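Local coordinates for Endonuclease/exonuclease/phosphatase domain-containing protein (Enterococcus faecalis, PDB 3L1W) that is of unknown function but belongs to the endonuclease/exonuclease/phosphatase family and may act as a 3'-5' RNA exonuclease, at residues A[17-20]-A[21-24]; A[23-26]-A[27-31]; A[49-52]-A[53-57]. All blocks are in the same frame, centred on the assembly; numbering follows the deposited sequence. Where two conformers were deposited one is given.

In the fold
Contacts 1 and 2 follow each other along helix 20-34 and share Arg23 and Lys24; contact 3 lies on helix 46-55, which packs beside it. All three are local; contact 2 has the most buried residues, four against two in each of the others, and contact 3 the most exposed, four. Contact 1, about 20 Å from the chain's centre to its own, is the richest in aromatic groups and lies where the loop enters the helix. Contact 2 is mainly backbone ladder, with apolar side chains turned inward and a water bridge on its exposed side. Contact 3 closes helix 46-55 through a threonine. Lys24 touches Asp51, Ile31 touches Leu52, and Cys28 touches Thr56 just past that helix.

Contact 1 (A[17-20]-A[21-24]); sequences DWQW and SFRK
Trp18 and Arg23 form a local aliphatic-on-aromatic contact at the start of helix 20-34, where the long loop after strand 2-7 winds into its first helical turn. Arg23 lays its methylenes over one face of the indole: CD lies 3.5 Å from the centroid of the five-membered ring of Trp18, a CH-pi contact, and CG is above the middle of the ring system. A bend further out (chi3 -70°) then carries the guanidinium past the indole instead of flat onto it, the two planes standing 62° apart. From there Arg23 NE makes a weak hydrogen bond of 2.9 Å to Trp18 O. The terminal nitrogens are tied to the chain leaving strand 2-7 and to the 237-239 region: NH1 bonds to Val8 O and Pro239 O, and NH2 to Arg9 O. Trp18 NE1 reaches Phe238 O in that same region. In this DNase I-like fold, with helices packed outside a pair of beta-sheets, the arginine thus joins the helix start to two neighbouring loops. Trp20 has the same kind of chi1 (178°, CG opposite the backbone N) but points to helix 46-55, where its NE1 bonds to Asp51. Lys24 CB sits over one face of this indole, 3.6 Å from Trp20 CE2, while Arg23 NH2 comes in at the ring edge, 3.8 Å from Trp20 CE3. Backbone bonds set the turn: Gln19 O takes Phe22 N at 2.9 Å, and Trp20 O accepts both Lys24 N and Arg23 N, each at 2.8 Å. Phe22 folds back over the loop, with Asp17 O above one face of its ring, 3.3 Å from Phe22 CG, and Gln19 O at the edge.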
loop_
_atom_site.group_PDB
_atom_site.type_symbol
_atom_site.label_atom_id
_atom_site.label_comp_id
_atom_site.label_asym_id
_atom_site.label_seq_id
_atom_site.Cartn_x
_atom_site.Cartn_y
_atom_site.Cartn_z
ATOM N N ASP A 17 22.570 -11.940 -8.558
ATOM C CA ASP A 17 22.566 -11.140 -7.335
ATOM C C ASP A 17 21.150 -10.762 -6.892
ATOM O O ASP A 17 20.968 -9.977 -5.956
ATOM C CB ASP A 17 23.428 -9.880 -7.498
ATOM C CG ASP A 17 22.812 -8.863 -8.444
ATOM O OD1 ASP A 17 21.849 -9.205 -9.164
ATOM O OD2 ASP A 17 23.292 -7.711 -8.466
ATOM N N TRP A 18 20.150 -11.329 -7.557
ATOM C CA TRP A 18 18.756 -11.062 -7.208
ATOM C C TRP A 18 17.984 -12.378 -7.122
ATOM O O TRP A 18 16.776 -12.423 -7.343
ATOM C CB TRP A 18 18.119 -10.082 -8.210
ATOM C CG TRP A 18 16.959 -9.253 -7.675
ATOM C CD1 TRP A 18 15.761 -9.029 -8.298
ATOM C CD2 TRP A 18 16.893 -8.550 -6.419
ATOM N NE1 TRP A 18 14.957 -8.227 -7.511
ATOM C CE2 TRP A 18 15.629 -7.922 -6.355
ATOM C CE3 TRP A 18 17.778 -8.387 -5.346
ATOM C CZ2 TRP A 18 15.227 -7.154 -5.256
ATOM C CZ3 TRP A 18 17.376 -7.621 -4.259
ATOM C CH2 TRP A 18 16.114 -7.019 -4.224
ATOM N N GLN A 19 18.687 -13.460 -6.794
ATOM C CA GLN A 19 17.989 -14.704 -6.479
ATOM C C GLN A 19 17.294 -14.602 -5.115
ATOM O O GLN A 19 17.463 -13.624 -4.388
ATOM C CB GLN A 19 18.935 -15.901 -6.519
ATOM C CG GLN A 19 20.054 -15.849 -5.518
ATOM C CD GLN A 19 21.053 -16.975 -5.738
ATOM O OE1 GLN A 19 21.863 -16.926 -6.664
ATOM N NE2 GLN A 19 20.991 -17.998 -4.893
ATOM N N TRP A 20 16.501 -15.610 -4.783
ATOM C CA TRP A 20 15.630 -15.542 -3.612
ATOM C C TRP A 20 16.329 -15.056 -2.338
ATOM O O TRP A 20 15.773 -14.249 -1.591
ATOM C CB TRP A 20 14.958 -16.895 -3.370
ATOM C CG TRP A 20 14.066 -16.948 -2.147
ATOM C CD1 TRP A 20 14.326 -17.603 -0.980
ATOM C CD2 TRP A 20 12.768 -16.341 -1.984
ATOM N NE1 TRP A 20 13.282 -17.437 -0.098
ATOM C CE2 TRP A 20 12.320 -16.663 -0.686
ATOM C CE3 TRP A 20 11.960 -15.540 -2.797
ATOM C CZ2 TRP A 20 11.086 -16.236 -0.195
ATOM C CZ3 TRP A 20 10.734 -15.116 -2.310
ATOM C CH2 TRP A 20 10.310 -15.460 -1.018
ATOM N N SER A 21 17.528 -15.555 -2.071
ATOM C CA SER A 21 18.212 -15.173 -0.838
ATOM C C SER A 21 18.262 -13.650 -0.671
ATOM O O SER A 21 18.135 -13.135 0.434
ATOM C CB SER A 21 19.626 -15.763 -0.791
ATOM O OG SER A 21 20.432 -15.214 -1.814
ATOM N N PHE A 22 18.432 -12.932 -1.776
ATOM C CA PHE A 22 18.542 -11.476 -1.724
ATOM C C PHE A 22 17.195 -10.765 -1.671
ATOM O O PHE A 22 17.128 -9.604 -1.278
ATOM C CB PHE A 22 19.329 -10.963 -2.927
ATOM C CG PHE A 22 20.707 -11.528 -3.027
ATOM C CD1 PHE A 22 21.761 -10.927 -2.363
ATOM C CD2 PHE A 22 20.952 -12.666 -3.780
ATOM C CE1 PHE A 22 23.035 -11.442 -2.447
ATOM C CE2 PHE A 22 22.234 -13.193 -3.868
ATOM C CZ PHE A 22 23.273 -12.579 -3.202
ATOM N N ARG A 23 16.133 -11.465 -2.068
ATOM C CA ARG A 23 14.800 -10.873 -2.214
ATOM C C ARG A 23 13.849 -11.250 -1.081
ATOM O O ARG A 23 12.802 -10.625 -0.909
ATOM C CB ARG A 23 14.158 -11.341 -3.537
ATOM C CG ARG A 23 14.949 -10.988 -4.768
ATOM C CD ARG A 23 14.209 -11.371 -6.049
ATOM N NE ARG A 23 14.132 -12.820 -6.260
ATOM C CZ ARG A 23 13.026 -13.544 -6.120
ATOM N NH1 ARG A 23 11.885 -12.965 -5.770
ATOM N NH2 ARG A 23 13.056 -14.854 -6.343
ATOM N N LYS A 24 14.183 -12.296 -0.337
ATOM C CA LYS A 24 13.242 -12.871 0.620
ATOM C C LYS A 24 12.719 -11.862 1.645
ATOM O O LYS A 24 11.523 -11.834 1.931
ATOM C CB LYS A 24 13.853 -14.090 1.329
ATOM C CG LYS A 24 15.185 -13.822 1.990
ATOM C CD LYS A 24 15.793 -15.099 2.571
ATOM C CE LYS A 24 17.247 -14.878 2.997
ATOM N NZ LYS A 24 17.892 -16.128 3.492
#

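Contact 2 (A[23-26]-A[27-31]); sequences RKEA and VCQLI
Helix 20-34 is the helix of a beta-alpha-beta unit whose strands, 2-7 and 38-44, run parallel as neighbours in one sheet, and along it Glu25 and Gln29 sit one turn apart on the outer side. Their polar ends do not join directly: Glu25 OE1 and Gln29 NE2 are 4.0 Å apart, with the carboxylate and amide planes 62° from each other. A water bridges them, donating to Glu25 OE2 at 2.7 Å and taking a weak bond from Gln29 NE2 at 3.3 Å. In Gln29 a chi1 of -75° sets CG beside its own backbone N and hence only 3.2 Å from Glu25 O. At Glu25 and Ala26 the helix is kinked, their N atoms making no bond to the turn before; the bonds then become regular, with Val27 N on Arg23 O at 2.9 Å, followed by Cys28 on Lys24, Gln29 on Glu25 and Leu30 on Ala26. Val27, Cys28, Leu30 and Ile31, by contrast with the outer pair, are buried. Cys28 SG, placed beside its own backbone N (chi1 -69°), lies 3.4 Å from Lys24 O, and Val27 CG2 comes within 3.5 Å of Arg23 O. Val27 and Leu30 rest on Tyr6 of strand 2-7, and Ile31 on Leu52 of helix 46-55. Gln29 and Leu30 also pack on Tyr193 of the second subunit. One face to the sheet and another to solvent is the build of an amphipathic helix in a beta-alpha-beta crossover.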
loop_
_atom_site.group_PDB
_atom_site.type_symbol
_atom_site.label_atom_id
_atom_site.label_comp_id
_atom_site.label_asym_id
_atom_site.label_seq_id
_atom_site.Cartn_x
_atom_site.Cartn_y
_atom_site.Cartn_z
ATOM N N ARG A 23 16.133 -11.465 -2.068
ATOM C CA ARG A 23 14.800 -10.873 -2.214
ATOM C C ARG A 23 13.849 -11.250 -1.081
ATOM O O ARG A 23 12.802 -10.625 -0.909
ATOM C CB ARG A 23 14.158 -11.341 -3.537
ATOM C CG ARG A 23 14.949 -10.988 -4.768
ATOM C CD ARG A 23 14.209 -11.371 -6.049
ATOM N NE ARG A 23 14.132 -12.820 -6.260
ATOM C CZ ARG A 23 13.026 -13.544 -6.120
ATOM N NH1 ARG A 23 11.885 -12.965 -5.770
ATOM N NH2 ARG A 23 13.056 -14.854 -6.343
ATOM N N LYS A 24 14.183 -12.296 -0.337
ATOM C CA LYS A 24 13.242 -12.871 0.620
ATOM C C LYS A 24 12.719 -11.862 1.645
ATOM O O LYS A 24 11.523 -11.834 1.931
ATOM C CB LYS A 24 13.853 -14.090 1.329
ATOM C CG LYS A 24 15.185 -13.822 1.990
ATOM C CD LYS A 24 15.793 -15.099 2.571
ATOM C CE LYS A 24 17.247 -14.878 2.997
ATOM N NZ LYS A 24 17.892 -16.128 3.492
ATOM N N GLU A 25 13.604 -11.040 2.202
ATOM C CA GLU A 25 13.156 -10.070 3.205
ATOM C C GLU A 25 12.143 -9.100 2.605
ATOM O O GLU A 25 11.104 -8.821 3.205
ATOM C CB GLU A 25 14.344 -9.308 3.809
ATOM C CG GLU A 25 15.259 -10.175 4.654
ATOM C CD GLU A 25 15.196 -9.829 6.133
ATOM O OE1 GLU A 25 15.828 -8.827 6.541
ATOM O OE2 GLU A 25 14.518 -10.564 6.887
ATOM N N ALA A 26 12.439 -8.598 1.409
ATOM C CA ALA A 26 11.564 -7.638 0.756
ATOM C C ALA A 26 10.216 -8.264 0.421
ATOM O O ALA A 26 9.172 -7.645 0.616
ATOM C CB ALA A 26 12.226 -7.075 -0.500
ATOM N N VAL A 27 10.235 -9.493 -0.093
ATOM C CA VAL A 27 8.988 -10.183 -0.400
ATOM C C VAL A 27 8.162 -10.430 0.865
ATOM O O VAL A 27 6.962 -10.164 0.898
ATOM C CB VAL A 27 9.255 -11.518 -1.143
ATOM C CG1 VAL A 27 7.992 -12.393 -1.184
ATOM C CG2 VAL A 27 9.780 -11.239 -2.538
ATOM N N CYS A 28 8.805 -10.941 1.908
ATOM C CA CYS A 28 8.074 -11.257 3.131
ATOM C C CYS A 28 7.569 -10.005 3.852
ATOM O O CYS A 28 6.478 -10.008 4.428
ATOM C CB CYS A 28 8.929 -12.111 4.063
ATOM S SG CYS A 28 9.200 -13.787 3.422
ATOM N N GLN A 29 8.359 -8.936 3.827
ATOM C CA GLN A 29 7.936 -7.687 4.454
ATOM C C GLN A 29 6.766 -7.070 3.701
ATOM O O GLN A 29 5.883 -6.459 4.302
ATOM C CB GLN A 29 9.109 -6.706 4.541
ATOM C CG GLN A 29 10.092 -7.089 5.634
ATOM C CD GLN A 29 11.400 -6.360 5.503
ATOM O OE1 GLN A 29 11.518 -5.420 4.720
ATOM N NE2 GLN A 29 12.404 -6.795 6.263
ATOM N N LEU A 30 6.755 -7.228 2.382
ATOM C CA LEU A 30 5.642 -6.725 1.590
ATOM C C LEU A 30 4.363 -7.434 2.011
ATOM O O LEU A 30 3.341 -6.795 2.267
ATOM C CB LEU A 30 5.920 -6.923 0.096
ATOM C CG LEU A 30 4.899 -6.385 -0.919
ATOM C CD1 LEU A 30 5.562 -6.246 -2.283
ATOM C CD2 LEU A 30 3.648 -7.268 -1.033
ATOM N N ILE A 31 4.429 -8.762 2.075
ATOM C CA ILE A 31 3.293 -9.567 2.508
ATOM C C ILE A 31 2.830 -9.152 3.908
ATOM O O ILE A 31 1.635 -8.945 4.140
ATOM C CB ILE A 31 3.645 -11.075 2.438
ATOM C CG1 ILE A 31 3.851 -11.479 0.973
ATOM C CG2 ILE A 31 2.560 -11.915 3.116
ATOM C CD1 ILE A 31 4.551 -12.828 0.775
HETATM O O HOH W 1 12.033 -9.813 7.606
#

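Contact 3 (A[49-52]-A[53-57]); sequences VRDL and KAYTT
With chi1 at 80°, Thr56 holds OG1 between its backbone N and carbonyl carbon, which points the hydroxyl back at Leu52 O, one turn earlier. Leu52 O is gripped twice: Thr56 OG1 donates to it at 2.8 Å and Thr56 N at 3.1 Å, reaching it from opposite faces of the carbonyl plane. The hydroxyl also bonds to Phe58 N, so it links the last turn of helix 46-55 to the chain that follows. The same torsion puts the methyl on the Leu52 side, with Thr56 CG2 4.0 Å from Leu52 CD2; the leucine itself is buried against Ile41 and Val44 of strand 38-44. On the flank toward helix 20-34, Asp51 and Tyr55 run side by side. Asp51 OD1 lies in the plane of the ring at its edge, 3.8 Å from Tyr55 CE2, with the carboxylate turned 58° from the ring, while OD2 is engaged by Trp20 of helix 20-34. Further round, the extended chain of Lys53 lies along Val49, bringing Lys53 CE to 3.9 Å from Val49 CG1. Asn32 of helix 20-34 bonds to both Tyr55 O and Thr57 N. Thr56 is the first residue to leave helical backbone angles, and the whole is a helix C-terminus in which the carbonyl one turn before the exit, Leu52 O, is shared by a backbone amide and a threonine hydroxyl.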
loop_
_atom_site.group_PDB
_atom_site.type_symbol
_atom_site.label_atom_id
_atom_site.label_comp_id
_atom_site.label_asym_id
_atom_site.label_seq_id
_atom_site.Cartn_x
_atom_site.Cartn_y
_atom_site.Cartn_z
ATOM N N VAL A 49 9.147 -21.785 0.710
ATOM C CA VAL A 49 8.017 -22.070 1.589
ATOM C C VAL A 49 8.453 -21.925 3.051
ATOM O O VAL A 49 7.762 -21.296 3.860
ATOM C CB VAL A 49 7.453 -23.474 1.337
ATOM C CG1 VAL A 49 6.362 -23.808 2.363
ATOM C CG2 VAL A 49 6.898 -23.562 -0.082
ATOM N N ARG A 50 9.608 -22.492 3.386
ATOM C CA ARG A 50 10.140 -22.372 4.744
ATOM C C ARG A 50 10.305 -20.908 5.135
ATOM O O ARG A 50 9.952 -20.517 6.249
ATOM C CB ARG A 50 11.481 -23.098 4.891
ATOM C CG ARG A 50 11.398 -24.617 4.887
ATOM C CD ARG A 50 12.677 -25.244 5.455
ATOM N NE ARG A 50 13.860 -24.987 4.629
ATOM C CZ ARG A 50 14.671 -23.940 4.774
ATOM N NH1 ARG A 50 14.431 -23.033 5.712
ATOM N NH2 ARG A 50 15.724 -23.795 3.976
ATOM N N ASP A 51 10.827 -20.094 4.216
ATOM C CA ASP A 51 11.008 -18.670 4.470
ATOM C C ASP A 51 9.678 -17.940 4.650
ATOM O O ASP A 51 9.557 -17.068 5.515
ATOM C CB ASP A 51 11.835 -18.009 3.355
ATOM C CG ASP A 51 13.311 -18.375 3.422
ATOM O OD1 ASP A 51 13.803 -18.737 4.516
ATOM O OD2 ASP A 51 13.984 -18.295 2.374
ATOM N N LEU A 52 8.671 -18.281 3.845
ATOM C CA LEU A 52 7.358 -17.666 4.034
ATOM C C LEU A 52 6.811 -17.961 5.425
ATOM O O LEU A 52 6.260 -17.077 6.075
ATOM C CB LEU A 52 6.364 -18.135 2.974
ATOM C CG LEU A 52 6.635 -17.615 1.563
ATOM C CD1 LEU A 52 5.674 -18.255 0.561
ATOM C CD2 LEU A 52 6.527 -16.104 1.521
ATOM N N LYS A 53 6.930 -19.210 5.867
ATOM C CA LYS A 53 6.493 -19.564 7.213
ATOM C C LYS A 53 7.289 -18.835 8.292
ATOM O O LYS A 53 6.731 -18.418 9.304
ATOM C CB LYS A 53 6.575 -21.079 7.442
ATOM C CG LYS A 53 5.632 -21.895 6.562
ATOM C CD LYS A 53 5.822 -23.391 6.813
ATOM C CE LYS A 53 4.913 -24.217 5.922
ATOM N NZ LYS A 53 5.210 -25.683 6.010
ATOM N N ALA A 54 8.593 -18.692 8.084
ATOM C CA ALA A 54 9.455 -18.126 9.116
ATOM C C ALA A 54 9.337 -16.606 9.210
ATOM O O ALA A 54 9.364 -16.039 10.308
ATOM C CB ALA A 54 10.898 -18.523 8.863
ATOM N N TYR A 55 9.193 -15.957 8.058
ATOM C CA TYR A 55 9.317 -14.499 7.990
ATOM C C TYR A 55 8.036 -13.732 7.680
ATOM O O TYR A 55 8.052 -12.507 7.650
ATOM C CB TYR A 55 10.423 -14.108 6.999
ATOM C CG TYR A 55 11.781 -14.578 7.450
ATOM C CD1 TYR A 55 12.452 -13.928 8.468
ATOM C CD2 TYR A 55 12.389 -15.677 6.858
ATOM C CE1 TYR A 55 13.695 -14.356 8.891
ATOM C CE2 TYR A 55 13.637 -16.114 7.273
ATOM C CZ TYR A 55 14.281 -15.447 8.294
ATOM O OH TYR A 55 15.514 -15.874 8.728
ATOM N N THR A 56 6.933 -14.433 7.443
ATOM C CA THR A 56 5.644 -13.754 7.401
ATOM C C THR A 56 4.820 -14.158 8.612
ATOM O O THR A 56 5.139 -15.123 9.327
ATOM C CB THR A 56 4.807 -14.031 6.111
ATOM O OG1 THR A 56 4.153 -15.301 6.227
ATOM C CG2 THR A 56 5.680 -14.000 4.851
ATOM N N THR A 57 3.742 -13.416 8.822
ATOM C CA THR A 57 2.853 -13.635 9.952
ATOM C C THR A 57 1.759 -14.655 9.625
ATOM O O THR A 57 0.928 -14.961 10.473
ATOM C CB THR A 57 2.178 -12.316 10.337
ATOM O OG1 THR A 57 1.495 -11.791 9.192
ATOM C CG2 THR A 57 3.238 -11.299 10.775
#